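Local coordinates for protein minor fimbrium subunit Mfa5 (PDB 6TO1) that serves as an accessory subunit of the minor (Mfa1) fimbriae, which mediate biofilm formation and adhesion to host cells and other oral bacteria, at residues V97-P102 with A110-L115; I408-V413 with T456-S461; F421-L426 with I467-Y472; R535-V540 with F639-L644. All coordinates share one frame; numbering follows the deposited sequence.

Interaction 1 (V97-P102 with A110-L115); sequences VPVANP and AWDVTL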
loop_
_atom_site.group_PDB
_atom_site.type_symbol
_atom_site.label_atom_id
_atom_site.label_comp_id
_atom_site.label_asym_id
_atom_site.label_seq_id
_atom_site.Cartn_x
_atom_site.Cartn_y
_atom_site.Cartn_z
ATOM N N VAL A 97 -4.553 21.558 16.448
ATOM C CA VAL A 97 -5.327 22.657 15.880
ATOM C C VAL A 97 -5.992 23.413 17.039
ATOM O O VAL A 97 -6.767 22.816 17.793
ATOM C CB VAL A 97 -6.378 22.165 14.870
ATOM C CG1 VAL A 97 -7.130 23.360 14.273
ATOM C CG2 VAL A 97 -5.710 21.322 13.762
ATOM N N PRO A 98 -5.723 24.701 17.201
ATOM C CA PRO A 98 -6.408 25.451 18.266
ATOM C C PRO A 98 -7.908 25.419 18.040
ATOM O O PRO A 98 -8.390 25.563 16.915
ATOM C CB PRO A 98 -5.843 26.869 18.128
ATOM C CG PRO A 98 -4.586 26.722 17.292
ATOM C CD PRO A 98 -4.814 25.544 16.409
ATOM N N VAL A 99 -8.650 25.246 19.129
ATOM C CA VAL A 99 -10.103 25.193 19.070
ATOM C C VAL A 99 -10.603 26.632 19.006
ATOM O O VAL A 99 -10.291 27.446 19.881
ATOM C CB VAL A 99 -10.668 24.438 20.274
ATOM C CG1 VAL A 99 -12.193 24.414 20.246
ATOM C CG2 VAL A 99 -10.121 23.000 20.285
ATOM N N ALA A 100 -11.323 26.961 17.937
ATOM C CA ALA A 100 -11.756 28.332 17.698
ATOM C C ALA A 100 -13.020 28.345 16.850
ATOM O O ALA A 100 -13.332 27.386 16.134
ATOM C CB ALA A 100 -10.660 29.156 17.006
ATOM N N ASN A 101 -13.760 29.452 16.964
ATOM C CA ASN A 101 -14.992 29.686 16.225
ATOM C C ASN A 101 -15.871 28.445 16.190
ATOM O O ASN A 101 -16.060 27.853 15.124
ATOM C CB ASN A 101 -14.657 30.145 14.807
ATOM C CG ASN A 101 -13.635 31.255 14.786
ATOM O OD1 ASN A 101 -13.910 32.379 15.202
ATOM N ND2 ASN A 101 -12.435 30.942 14.312
ATOM N N PRO A 102 -16.444 28.028 17.323
ATOM C CA PRO A 102 -16.295 28.678 18.621
ATOM C C PRO A 102 -15.154 28.117 19.461
ATOM O O PRO A 102 -14.794 26.947 19.331
ATOM C CB PRO A 102 -17.627 28.363 19.299
ATOM C CG PRO A 102 -17.872 26.941 18.853
ATOM C CD PRO A 102 -17.348 26.867 17.413
ATOM N N ALA A 110 -7.446 25.116 24.474
ATOM C CA ALA A 110 -7.862 23.810 23.993
ATOM C C ALA A 110 -7.354 23.612 22.572
ATOM O O ALA A 110 -7.376 24.536 21.758
ATOM C CB ALA A 110 -9.383 23.654 24.024
ATOM N N TRP A 111 -6.923 22.392 22.284
ATOM C CA TRP A 111 -6.420 22.043 20.961
ATOM C C TRP A 111 -6.940 20.664 20.605
ATOM O O TRP A 111 -7.049 19.783 21.461
ATOM C CB TRP A 111 -4.880 22.032 20.912
ATOM C CG TRP A 111 -4.237 23.352 21.221
ATOM C CD1 TRP A 111 -3.770 24.270 20.322
ATOM C CD2 TRP A 111 -3.962 23.893 22.526
ATOM N NE1 TRP A 111 -3.243 25.350 20.987
ATOM C CE2 TRP A 111 -3.352 25.139 22.340
ATOM C CE3 TRP A 111 -4.186 23.443 23.827
ATOM C CZ2 TRP A 111 -2.964 25.941 23.408
ATOM C CZ3 TRP A 111 -3.803 24.239 24.875
ATOM C CH2 TRP A 111 -3.197 25.464 24.660
ATOM N N ASP A 112 -7.231 20.473 19.323
ATOM C CA ASP A 112 -7.594 19.158 18.814
ATOM C C ASP A 112 -6.356 18.554 18.158
ATOM O O ASP A 112 -5.828 19.107 17.193
ATOM C CB ASP A 112 -8.751 19.250 17.828
ATOM C CG ASP A 112 -10.089 19.481 18.516
ATOM O OD1 ASP A 112 -10.352 18.870 19.567
ATOM O OD2 ASP A 112 -10.866 20.287 17.976
ATOM N N VAL A 113 -5.890 17.439 18.692
ATOM C CA VAL A 113 -4.650 16.811 18.247
ATOM C C VAL A 113 -5.014 15.633 17.358
ATOM O O VAL A 113 -5.760 14.744 17.773
ATOM C CB VAL A 113 -3.801 16.360 19.447
ATOM C CG1 VAL A 113 -2.575 15.586 18.979
ATOM C CG2 VAL A 113 -3.397 17.571 20.296
ATOM N N THR A 114 -4.476 15.608 16.153
ATOM C CA THR A 114 -4.732 14.517 15.223
ATOM C C THR A 114 -3.410 13.813 14.956
ATOM O O THR A 114 -2.404 14.482 14.733
ATOM C CB THR A 114 -5.312 15.014 13.906
ATOM O OG1 THR A 114 -6.654 15.470 14.097
ATOM C CG2 THR A 114 -5.326 13.850 12.870
ATOM N N LEU A 115 -3.418 12.481 15.021
ATOM C CA LEU A 115 -2.334 11.633 14.537
ATOM C C LEU A 115 -2.848 10.910 13.302
ATOM O O LEU A 115 -3.954 10.350 13.324
ATOM C CB LEU A 115 -1.890 10.623 15.593
ATOM C CG LEU A 115 -1.036 11.214 16.717
ATOM C CD1 LEU A 115 -2.010 11.889 17.700
ATOM C CD2 LEU A 115 -0.204 10.153 17.366
#
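Val97 and Asp112 form an antiparallel hydrogen-bonded pair, Val97 N reaching Asp112 O at 2.9 Å and Asp112 N returning to Val97 O at 2.8 Å, and the ladder closes two residues on with Val99 N to Ala110 O at 3.0 Å, where strand 90-98 gives way to loop. Pro98 and Trp111 make the non-hydrogen-bonded pair between these rungs, where Pro98 has no N-H to offer and this partner strand asks for none. The proline crosses the indole obliquely: Pro98 CA lies 3.5 Å from Trp111 CD1, and Pro98 CB and CG follow at slightly greater distance, so the pyrrole part of the indole does the touching. Chi1 (-61°) sets Trp111 CG anti to the carbonyl carbon, and chi2 (-99°) turns CD1 to the proline. Val99 uses one branch, CG2, which packs on Ala110 CB at 3.9 Å and comes within 3.6 Å of Asp112 OD2. The carboxylate has its stronger partner in Arg470, whose NE forms a salt bridge with Asp112 OD1; Val99 also touches Arg470, which places a methyl group beside the ion pair. Trp111 and Ile471 are backbone-bonded, joining strand 110-119 to strand 463-473. The pattern is that of a beta hairpin, strands 90-98 and 110-119 linked by a long loop, at the margin of an antiparallel sheet.

Interaction 2 (I408-V413 with T456-S461); sequences IQRGEV and TGTILS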
loop_
_atom_site.group_PDB
_atom_site.type_symbol
_atom_site.label_atom_id
_atom_site.label_comp_id
_atom_site.label_asym_id
_atom_site.label_seq_id
_atom_site.Cartn_x
_atom_site.Cartn_y
_atom_site.Cartn_z
ATOM N N ILE A 408 -0.628 -1.422 5.593
ATOM C CA ILE A 408 -0.150 -1.816 6.916
ATOM C C ILE A 408 -0.950 -3.033 7.374
ATOM O O ILE A 408 -2.186 -2.994 7.395
ATOM C CB ILE A 408 -0.303 -0.653 7.925
ATOM C CG1 ILE A 408 0.701 0.453 7.582
ATOM C CG2 ILE A 408 -0.207 -1.134 9.335
ATOM C CD1 ILE A 408 0.299 1.789 8.204
ATOM N N GLN A 409 -0.246 -4.117 7.737
ATOM C CA GLN A 409 -0.934 -5.324 8.196
ATOM C C GLN A 409 -1.313 -5.235 9.667
ATOM O O GLN A 409 -2.353 -5.757 10.072
ATOM C CB GLN A 409 -0.057 -6.554 7.970
ATOM C CG GLN A 409 0.311 -6.761 6.517
ATOM C CD GLN A 409 0.990 -8.093 6.272
ATOM O OE1 GLN A 409 1.358 -8.798 7.210
ATOM N NE2 GLN A 409 1.138 -8.450 5.001
ATOM N N ARG A 410 -0.445 -4.623 10.469
ATOM C CA ARG A 410 -0.599 -4.435 11.905
ATOM C C ARG A 410 0.023 -3.085 12.212
ATOM O O ARG A 410 1.056 -2.745 11.635
ATOM C CB ARG A 410 0.130 -5.513 12.718
ATOM C CG ARG A 410 -0.451 -6.910 12.601
ATOM C CD ARG A 410 -1.781 -6.992 13.307
ATOM N NE ARG A 410 -2.247 -8.369 13.447
ATOM C CZ ARG A 410 -2.903 -9.026 12.507
ATOM N NH1 ARG A 410 -3.157 -8.439 11.355
ATOM N NH2 ARG A 410 -3.314 -10.269 12.723
ATOM N N GLY A 411 -0.561 -2.339 13.144
ATOM C CA GLY A 411 0.080 -1.124 13.576
ATOM C C GLY A 411 -0.282 -0.775 15.008
ATOM O O GLY A 411 -1.418 -0.986 15.451
ATOM N N GLU A 412 0.693 -0.249 15.727
ATOM C CA GLU A 412 0.488 0.233 17.082
ATOM C C GLU A 412 1.144 1.600 17.203
ATOM O O GLU A 412 2.342 1.745 16.943
ATOM C CB GLU A 412 1.056 -0.719 18.121
ATOM C CG GLU A 412 0.734 -0.209 19.528
ATOM C CD GLU A 412 1.126 -1.188 20.593
ATOM O OE1 GLU A 412 0.377 -2.165 20.782
ATOM O OE2 GLU A 412 2.181 -0.973 21.220
ATOM N N VAL A 413 0.336 2.595 17.540
ATOM C CA VAL A 413 0.806 3.939 17.828
ATOM C C VAL A 413 0.785 4.128 19.334
ATOM O O VAL A 413 -0.256 3.940 19.966
ATOM C CB VAL A 413 -0.075 4.986 17.146
ATOM C CG1 VAL A 413 0.319 6.404 17.601
ATOM C CG2 VAL A 413 0.013 4.861 15.623
ATOM N N THR A 456 -4.098 -0.180 15.259
ATOM C CA THR A 456 -4.720 0.326 14.046
ATOM C C THR A 456 -5.512 -0.732 13.295
ATOM O O THR A 456 -6.451 -0.385 12.577
ATOM C CB THR A 456 -3.660 0.911 13.089
ATOM O OG1 THR A 456 -2.792 -0.135 12.630
ATOM C CG2 THR A 456 -2.869 1.965 13.773
ATOM N N GLY A 457 -5.136 -1.995 13.414
ATOM C CA GLY A 457 -5.639 -3.018 12.526
ATOM C C GLY A 457 -4.973 -2.856 11.160
ATOM O O GLY A 457 -4.028 -2.099 10.971
ATOM N N THR A 458 -5.489 -3.604 10.200
ATOM C CA THR A 458 -5.018 -3.470 8.832
ATOM C C THR A 458 -5.495 -2.156 8.224
ATOM O O THR A 458 -6.654 -1.768 8.377
ATOM C CB THR A 458 -5.532 -4.650 7.986
ATOM O OG1 THR A 458 -4.917 -5.861 8.435
ATOM C CG2 THR A 458 -5.195 -4.415 6.523
ATOM N N ILE A 459 -4.587 -1.465 7.531
ATOM C CA ILE A 459 -4.901 -0.254 6.792
ATOM C C ILE A 459 -4.610 -0.520 5.322
ATOM O O ILE A 459 -3.495 -0.918 4.974
ATOM C CB ILE A 459 -4.075 0.948 7.279
ATOM C CG1 ILE A 459 -4.287 1.205 8.771
ATOM C CG2 ILE A 459 -4.461 2.204 6.482
ATOM C CD1 ILE A 459 -5.711 1.496 9.126
ATOM N N LEU A 460 -5.603 -0.290 4.465
ATOM C CA LEU A 460 -5.432 -0.526 3.040
ATOM C C LEU A 460 -4.495 0.501 2.404
ATOM O O LEU A 460 -4.184 1.556 2.968
ATOM C CB LEU A 460 -6.787 -0.464 2.333
ATOM C CG LEU A 460 -7.842 -1.410 2.871
ATOM C CD1 LEU A 460 -9.114 -1.359 2.040
ATOM C CD2 LEU A 460 -7.317 -2.833 2.875
ATOM N N SER A 461 -4.047 0.185 1.193
ATOM C CA SER A 461 -3.233 1.121 0.432
ATOM C C SER A 461 -4.068 2.319 -0.008
ATOM O O SER A 461 -5.303 2.300 0.023
ATOM C CB SER A 461 -2.618 0.395 -0.775
ATOM O OG SER A 461 -3.666 -0.096 -1.592
HETATM O O HOH W 1 -2.864 -3.667 14.476
#
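Ile408 and Ile459 exchange two backbone hydrogen bonds, Ile408 N to Ile459 O at 3.0 Å and Ile459 N to Ile408 O at 2.8 Å, as an antiparallel hydrogen-bonded pair joining strands 408-417 and 459-460. A third bond, from Thr456 N to Gly411 O at 2.8 Å, holds the other end, beyond the corner that segment 408-413 turns at Gln409 and Arg410. Between these ends a water accepts from both Gly411 N and Gly457 N, each at 3.0 Å, bridging the backbones where they do not pair directly. Arg410 NH1 donates to Gln409 O, which lies in the guanidinium plane; Thr458 OG1 sits 3.0 Å from the same carbonyl oxygen. Thr456 OG1 lies between its own N and carbonyl carbon (chi1 65°) and donates to a lone pair of Gly457 O, while resting 3.2 Å from Gly411 CA, close quarters suited to a residue without a side chain. Inward, Ile408 and Ile459 meet CB to CB at 4.1 Å, and Ile408, Val413 and Thr456 all touch Ile117 of strand 110-119. The chemistry implies a corner held by main-chain bonds and a bridging water, with threonine hydroxyls set close to the backbone and a small hydrophobic patch against the neighbouring sheet.

Interaction 3 (F421-L426 with I467-Y472); sequences FIVKNL and ITYRIY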
loop_
_atom_site.group_PDB
_atom_site.type_symbol
_atom_site.label_atom_id
_atom_site.label_comp_id
_atom_site.label_asym_id
_atom_site.label_seq_id
_atom_site.Cartn_x
_atom_site.Cartn_y
_atom_site.Cartn_z
ATOM N N PHE A 421 -0.722 19.084 30.021
ATOM C CA PHE A 421 -1.906 18.898 29.187
ATOM C C PHE A 421 -2.660 17.645 29.589
ATOM O O PHE A 421 -2.068 16.630 29.956
ATOM C CB PHE A 421 -1.483 18.876 27.707
ATOM C CG PHE A 421 -0.811 20.136 27.301
ATOM C CD1 PHE A 421 -1.556 21.239 26.914
ATOM C CD2 PHE A 421 0.560 20.258 27.407
ATOM C CE1 PHE A 421 -0.944 22.426 26.614
ATOM C CE2 PHE A 421 1.187 21.445 27.103
ATOM C CZ PHE A 421 0.440 22.529 26.691
ATOM N N ILE A 422 -3.983 17.748 29.561
ATOM C CA ILE A 422 -4.853 16.621 29.860
ATOM C C ILE A 422 -5.810 16.408 28.699
ATOM O O ILE A 422 -6.135 17.338 27.955
ATOM C CB ILE A 422 -5.612 16.854 31.171
ATOM C CG1 ILE A 422 -6.488 18.083 31.050
ATOM C CG2 ILE A 422 -4.635 17.070 32.329
ATOM C CD1 ILE A 422 -7.174 18.445 32.379
ATOM N N VAL A 423 -6.221 15.165 28.530
ATOM C CA VAL A 423 -7.079 14.774 27.430
ATOM C C VAL A 423 -8.517 14.882 27.901
ATOM O O VAL A 423 -8.890 14.310 28.928
ATOM C CB VAL A 423 -6.760 13.352 26.942
ATOM C CG1 VAL A 423 -7.650 13.021 25.752
ATOM C CG2 VAL A 423 -5.309 13.228 26.538
ATOM N N LYS A 424 -9.316 15.632 27.157
ATOM C CA LYS A 424 -10.715 15.831 27.507
ATOM C C LYS A 424 -11.402 14.487 27.683
ATOM O O LYS A 424 -11.260 13.590 26.851
ATOM C CB LYS A 424 -11.385 16.656 26.409
ATOM C CG LYS A 424 -12.859 16.981 26.663
ATOM C CD LYS A 424 -13.409 17.856 25.555
ATOM C CE LYS A 424 -14.892 18.200 25.759
ATOM N NZ LYS A 424 -15.099 18.988 26.996
ATOM N N ASN A 425 -12.071 14.337 28.822
ATOM C CA ASN A 425 -13.003 13.266 29.166
ATOM C C ASN A 425 -12.348 11.933 29.470
ATOM O O ASN A 425 -13.057 10.931 29.620
ATOM C CB ASN A 425 -14.061 13.051 28.079
ATOM C CG ASN A 425 -15.050 14.192 28.002
ATOM O OD1 ASN A 425 -15.250 14.916 28.977
ATOM N ND2 ASN A 425 -15.650 14.380 26.834
ATOM N N LEU A 426 -11.028 11.876 29.581
ATOM C CA LEU A 426 -10.350 10.622 29.893
ATOM C C LEU A 426 -10.039 10.640 31.389
ATOM O O LEU A 426 -9.104 11.309 31.840
ATOM C CB LEU A 426 -9.098 10.436 29.047
ATOM C CG LEU A 426 -9.325 10.447 27.536
ATOM C CD1 LEU A 426 -8.123 9.768 26.832
ATOM C CD2 LEU A 426 -10.617 9.798 27.092
ATOM N N ILE A 467 -6.668 9.354 14.396
ATOM C CA ILE A 467 -7.326 9.551 15.673
ATOM C C ILE A 467 -7.221 11.039 15.971
ATOM O O ILE A 467 -6.237 11.702 15.611
ATOM C CB ILE A 467 -6.739 8.736 16.839
ATOM C CG1 ILE A 467 -5.315 9.156 17.156
ATOM C CG2 ILE A 467 -6.835 7.231 16.552
ATOM C CD1 ILE A 467 -4.783 8.461 18.387
ATOM N N THR A 468 -8.253 11.564 16.635
ATOM C CA THR A 468 -8.278 12.957 17.047
ATOM C C THR A 468 -8.866 13.008 18.454
ATOM O O THR A 468 -9.879 12.360 18.726
ATOM C CB THR A 468 -9.116 13.815 16.105
ATOM O OG1 THR A 468 -8.565 13.770 14.787
ATOM C CG2 THR A 468 -9.154 15.263 16.585
ATOM N N TYR A 469 -8.206 13.763 19.326
ATOM C CA TYR A 469 -8.621 13.971 20.710
ATOM C C TYR A 469 -8.348 15.417 21.084
ATOM O O TYR A 469 -7.429 16.046 20.556
ATOM C CB TYR A 469 -7.886 13.014 21.676
ATOM C CG TYR A 469 -6.373 13.080 21.651
ATOM C CD1 TYR A 469 -5.680 13.922 22.511
ATOM C CD2 TYR A 469 -5.617 12.291 20.769
ATOM C CE1 TYR A 469 -4.290 13.994 22.501
ATOM C CE2 TYR A 469 -4.208 12.367 20.758
ATOM C CZ TYR A 469 -3.553 13.204 21.627
ATOM O OH TYR A 469 -2.172 13.290 21.651
ATOM N N ARG A 470 -9.142 15.936 22.018
ATOM C CA ARG A 470 -8.967 17.291 22.522
ATOM C C ARG A 470 -8.133 17.287 23.796
ATOM O O ARG A 470 -8.313 16.429 24.670
ATOM C CB ARG A 470 -10.316 17.954 22.798
ATOM C CG ARG A 470 -10.214 19.420 23.178
ATOM C CD ARG A 470 -11.536 20.178 22.993
ATOM N NE ARG A 470 -11.875 20.296 21.580
ATOM C CZ ARG A 470 -12.878 21.025 21.104
ATOM N NH1 ARG A 470 -13.650 21.730 21.931
ATOM N NH2 ARG A 470 -13.090 21.067 19.800
ATOM N N ILE A 471 -7.200 18.228 23.872
ATOM C CA ILE A 471 -6.407 18.444 25.077
ATOM C C ILE A 471 -6.726 19.825 25.639
ATOM O O ILE A 471 -7.010 20.776 24.905
ATOM C CB ILE A 471 -4.877 18.324 24.878
ATOM C CG1 ILE A 471 -4.369 19.321 23.854
ATOM C CG2 ILE A 471 -4.486 16.903 24.513
ATOM C CD1 ILE A 471 -2.851 19.298 23.684
ATOM N N TYR A 472 -6.617 19.932 26.957
ATOM C CA TYR A 472 -6.686 21.208 27.642
ATOM C C TYR A 472 -5.369 21.469 28.358
ATOM O O TYR A 472 -4.747 20.545 28.892
ATOM C CB TYR A 472 -7.790 21.222 28.704
ATOM C CG TYR A 472 -9.193 21.139 28.197
ATOM C CD1 TYR A 472 -9.685 22.069 27.303
ATOM C CD2 TYR A 472 -10.038 20.130 28.633
ATOM C CE1 TYR A 472 -10.996 21.993 26.851
ATOM C CE2 TYR A 472 -11.352 20.046 28.174
ATOM C CZ TYR A 472 -11.817 20.986 27.291
ATOM O OH TYR A 472 -13.112 20.927 26.822
#
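Val423 and Ile471 mark the close-packed side, an antiparallel non-hydrogen-bonded pair with CA atoms 4.4 Å apart, where the short strand 421-423 joins strand 463-473, itself a neighbour of strand 110-119. Val423 CG1 meets Tyr469 CD1 at 3.9 Å, the side chains crossing at about a right angle, and Phe421 CD1 reaches Ile471 CD1 at 4.0 Å; all four residues are buried. Backbone bonds join Ile422 with Tyr472 in both directions and run from Lys424 N to Arg470 O, Lys424 already belonging to the type II turn from Val423 to Leu426. The other face is mixed and more open to solvent: Ile422 is exposed, Lys424 and Arg470 partly so. Lys424 is extended as far as CE and then bends (chi4 63°), which brings NZ to the edge of the Tyr472 ring, in its plane, 2.8 Å from the OH it donates to. Lys424 CD packs on Arg470 CD at 3.9 Å. Glu106 forms a salt bridge with Lys424 NZ, while Asp104 takes both the Tyr472 hydroxyl and Arg470 NH1. Lys424 NZ and Arg470 NH1 stay 5.9 Å apart, their acidic partners probably offsetting the repulsion. The contact thus backs an apolar face with a charged network.

Interaction 4 (R535-V540 with F639-L644); sequences RHYVLV and FAYKLL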
loop_
_atom_site.group_PDB
_atom_site.type_symbol
_atom_site.label_atom_id
_atom_site.label_comp_id
_atom_site.label_asym_id
_atom_site.label_seq_id
_atom_site.Cartn_x
_atom_site.Cartn_y
_atom_site.Cartn_z
ATOM N N ARG A 535 -8.003 35.488 43.356
ATOM C CA ARG A 535 -7.918 36.337 44.543
ATOM C C ARG A 535 -8.293 35.502 45.758
ATOM O O ARG A 535 -9.346 34.855 45.773
ATOM C CB ARG A 535 -8.845 37.542 44.386
ATOM C CG ARG A 535 -8.439 38.427 43.219
ATOM C CD ARG A 535 -9.273 39.717 43.171
ATOM N NE ARG A 535 -10.610 39.453 42.647
ATOM C CZ ARG A 535 -11.432 40.384 42.181
ATOM N NH1 ARG A 535 -11.079 41.666 42.203
ATOM N NH2 ARG A 535 -12.608 40.032 41.687
ATOM N N HIS A 536 -7.406 35.473 46.749
ATOM C CA HIS A 536 -7.620 34.726 47.975
ATOM C C HIS A 536 -7.742 35.712 49.137
ATOM O O HIS A 536 -7.138 36.786 49.111
ATOM C CB HIS A 536 -6.468 33.773 48.267
ATOM C CG HIS A 536 -6.090 32.899 47.112
ATOM N ND1 HIS A 536 -6.578 31.616 46.960
ATOM C CD2 HIS A 536 -5.255 33.117 46.067
ATOM C CE1 HIS A 536 -6.057 31.078 45.866
ATOM N NE2 HIS A 536 -5.263 31.973 45.296
ATOM N N TYR A 537 -8.517 35.327 50.142
ATOM C CA TYR A 537 -8.873 36.197 51.269
ATOM C C TYR A 537 -8.564 35.444 52.556
ATOM O O TYR A 537 -9.314 34.551 52.965
ATOM C CB TYR A 537 -10.339 36.595 51.169
ATOM C CG TYR A 537 -10.673 37.232 49.837
ATOM C CD1 TYR A 537 -10.505 38.586 49.641
ATOM C CD2 TYR A 537 -11.087 36.450 48.731
ATOM C CE1 TYR A 537 -10.754 39.168 48.447
ATOM C CE2 TYR A 537 -11.369 37.040 47.521
ATOM C CZ TYR A 537 -11.199 38.401 47.380
ATOM O OH TYR A 537 -11.441 39.052 46.193
ATOM N N VAL A 538 -7.446 35.798 53.187
ATOM C CA VAL A 538 -6.887 34.982 54.251
ATOM C C VAL A 538 -6.621 35.789 55.517
ATOM O O VAL A 538 -6.487 37.012 55.501
ATOM C CB VAL A 538 -5.579 34.279 53.789
ATOM C CG1 VAL A 538 -5.876 33.337 52.593
ATOM C CG2 VAL A 538 -4.520 35.282 53.431
ATOM N N LEU A 539 -6.442 35.051 56.602
ATOM C CA LEU A 539 -6.381 35.577 57.954
ATOM C C LEU A 539 -4.940 35.764 58.401
ATOM O O LEU A 539 -4.105 34.874 58.214
ATOM C CB LEU A 539 -7.104 34.616 58.900
ATOM C CG LEU A 539 -7.154 34.951 60.400
ATOM C CD1 LEU A 539 -7.945 36.242 60.543
ATOM C CD2 LEU A 539 -7.762 33.849 61.236
ATOM N N VAL A 540 -4.648 36.936 58.968
ATOM C CA VAL A 540 -3.395 37.158 59.679
ATOM C C VAL A 540 -3.725 37.589 61.102
ATOM O O VAL A 540 -4.834 38.046 61.412
ATOM C CB VAL A 540 -2.480 38.197 59.013
ATOM C CG1 VAL A 540 -2.060 37.742 57.625
ATOM C CG2 VAL A 540 -3.175 39.567 58.963
ATOM N N PHE A 639 -4.951 38.506 49.708
ATOM C CA PHE A 639 -5.385 39.660 50.487
ATOM C C PHE A 639 -5.534 39.235 51.940
ATOM O O PHE A 639 -6.257 38.294 52.233
ATOM C CB PHE A 639 -6.675 40.191 49.875
ATOM C CG PHE A 639 -6.508 40.687 48.476
ATOM C CD1 PHE A 639 -5.694 41.764 48.206
ATOM C CD2 PHE A 639 -7.155 40.051 47.401
ATOM C CE1 PHE A 639 -5.537 42.239 46.915
ATOM C CE2 PHE A 639 -7.008 40.529 46.112
ATOM C CZ PHE A 639 -6.198 41.614 45.859
ATOM N N ALA A 640 -4.838 39.940 52.838
ATOM C CA ALA A 640 -4.788 39.635 54.259
ATOM C C ALA A 640 -5.808 40.463 55.029
ATOM O O ALA A 640 -6.058 41.629 54.709
ATOM C CB ALA A 640 -3.391 39.925 54.815
ATOM N N TYR A 641 -6.408 39.837 56.022
ATOM C CA TYR A 641 -7.395 40.461 56.891
ATOM C C TYR A 641 -7.089 40.081 58.327
ATOM O O TYR A 641 -6.711 38.933 58.592
ATOM C CB TYR A 641 -8.828 40.002 56.550
ATOM C CG TYR A 641 -9.216 40.392 55.164
ATOM C CD1 TYR A 641 -10.095 41.438 54.920
ATOM C CD2 TYR A 641 -8.710 39.696 54.081
ATOM C CE1 TYR A 641 -10.415 41.808 53.638
ATOM C CE2 TYR A 641 -9.016 40.053 52.816
ATOM C CZ TYR A 641 -9.859 41.092 52.578
ATOM O OH TYR A 641 -10.112 41.403 51.269
ATOM N N LYS A 642 -7.296 41.018 59.255
ATOM C CA LYS A 642 -7.246 40.698 60.668
ATOM C C LYS A 642 -8.570 41.002 61.353
ATOM O O LYS A 642 -9.379 41.825 60.906
ATOM C CB LYS A 642 -6.100 41.432 61.396
ATOM C CG LYS A 642 -6.214 42.925 61.435
ATOM C CD LYS A 642 -5.002 43.533 62.198
ATOM C CE LYS A 642 -5.132 45.054 62.308
ATOM N NZ LYS A 642 -4.002 45.668 63.086
ATOM N N LEU A 643 -8.765 40.311 62.468
ATOM C CA LEU A 643 -9.975 40.447 63.259
ATOM C C LEU A 643 -10.137 41.873 63.769
ATOM O O LEU A 643 -9.179 42.479 64.275
ATOM C CB LEU A 643 -9.901 39.450 64.417
ATOM C CG LEU A 643 -11.072 39.388 65.386
ATOM C CD1 LEU A 643 -12.287 38.835 64.708
ATOM C CD2 LEU A 643 -10.708 38.556 66.632
ATOM N N LEU A 644 -11.344 42.414 63.576
ATOM C CA LEU A 644 -11.766 43.634 64.253
ATOM C C LEU A 644 -12.306 43.278 65.625
ATOM O O LEU A 644 -13.354 42.631 65.725
ATOM C CB LEU A 644 -12.866 44.338 63.480
ATOM C CG LEU A 644 -12.516 45.309 62.378
ATOM C CD1 LEU A 644 -13.798 45.826 61.731
ATOM C CD2 LEU A 644 -11.675 46.457 62.906
HETATM O O HOH W 2 -6.745 38.333 63.400
#
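Arg535 opens the contact by laying its aliphatic part at the edge of the Phe639 ring, CD 3.8 Å from Phe639 CE2, before the chain bends at chi3 (-76°). Its guanidinium is held by Asp567 and by the carbonyl of Pro597. His536 contributes its carbonyl, which accepts from Phe639 N at 2.8 Å, while its imidazole bonds to Asn636 and stacks on Tyr638. Tyr537 meets two rings of the other strand, both along its CD1-CE1 side; each lies side by side with it and points the same way. Its ring and that of Phe639 are inclined at 30° with centroids 5.8 Å apart, barely overlapping, and Tyr537 CE1 touches Phe639 CD2. Toward Tyr641 the meeting is closer: Tyr641 OH comes to the edge of the Tyr537 ring, 3.3 Å from CD1. The hydroxyls of Tyr537 and Tyr641 bond to Thr599 and Asn600 respectively, in a loop beyond the aromatic row. This is a parallel pairing of strands 530-539 and 634-643 in a mixed sheet, and Val538 shows its alternation, giving N to Phe639 O and accepting from Tyr641 N, each at 2.9 Å. Leu539 rests CD1 3.5 Å from Tyr641 O. Val540 donates N to that oxygen and, on the face shared with Val538, packs CG1 on Ala640 CB at 3.8 Å. Beyond it a water donates to Val540 O and accepts from Leu643 N.

From the N terminus, interaction 1 closes first, shutting the hairpin loop between 97-102 and 110-115. Interactions 2 and 3 come next and cross: 408-413 and 421-426 precede 456-461 and 467-472, so the two loops they close overlap along the chain, neither nested in the other. Interactions 1 and 3 share one sheet, strands 110-119 and 463-473 being neighbours in it, with Val113 N bonded to Tyr469 O; Leu115 of interaction 1 also packs on Val413 of interaction 2, joining that sheet to the one holding strand 408-417. Interaction 4 closes last, shutting a loop of 98 residues in a further sheet, its nearest atoms about 19 Å from interaction 3.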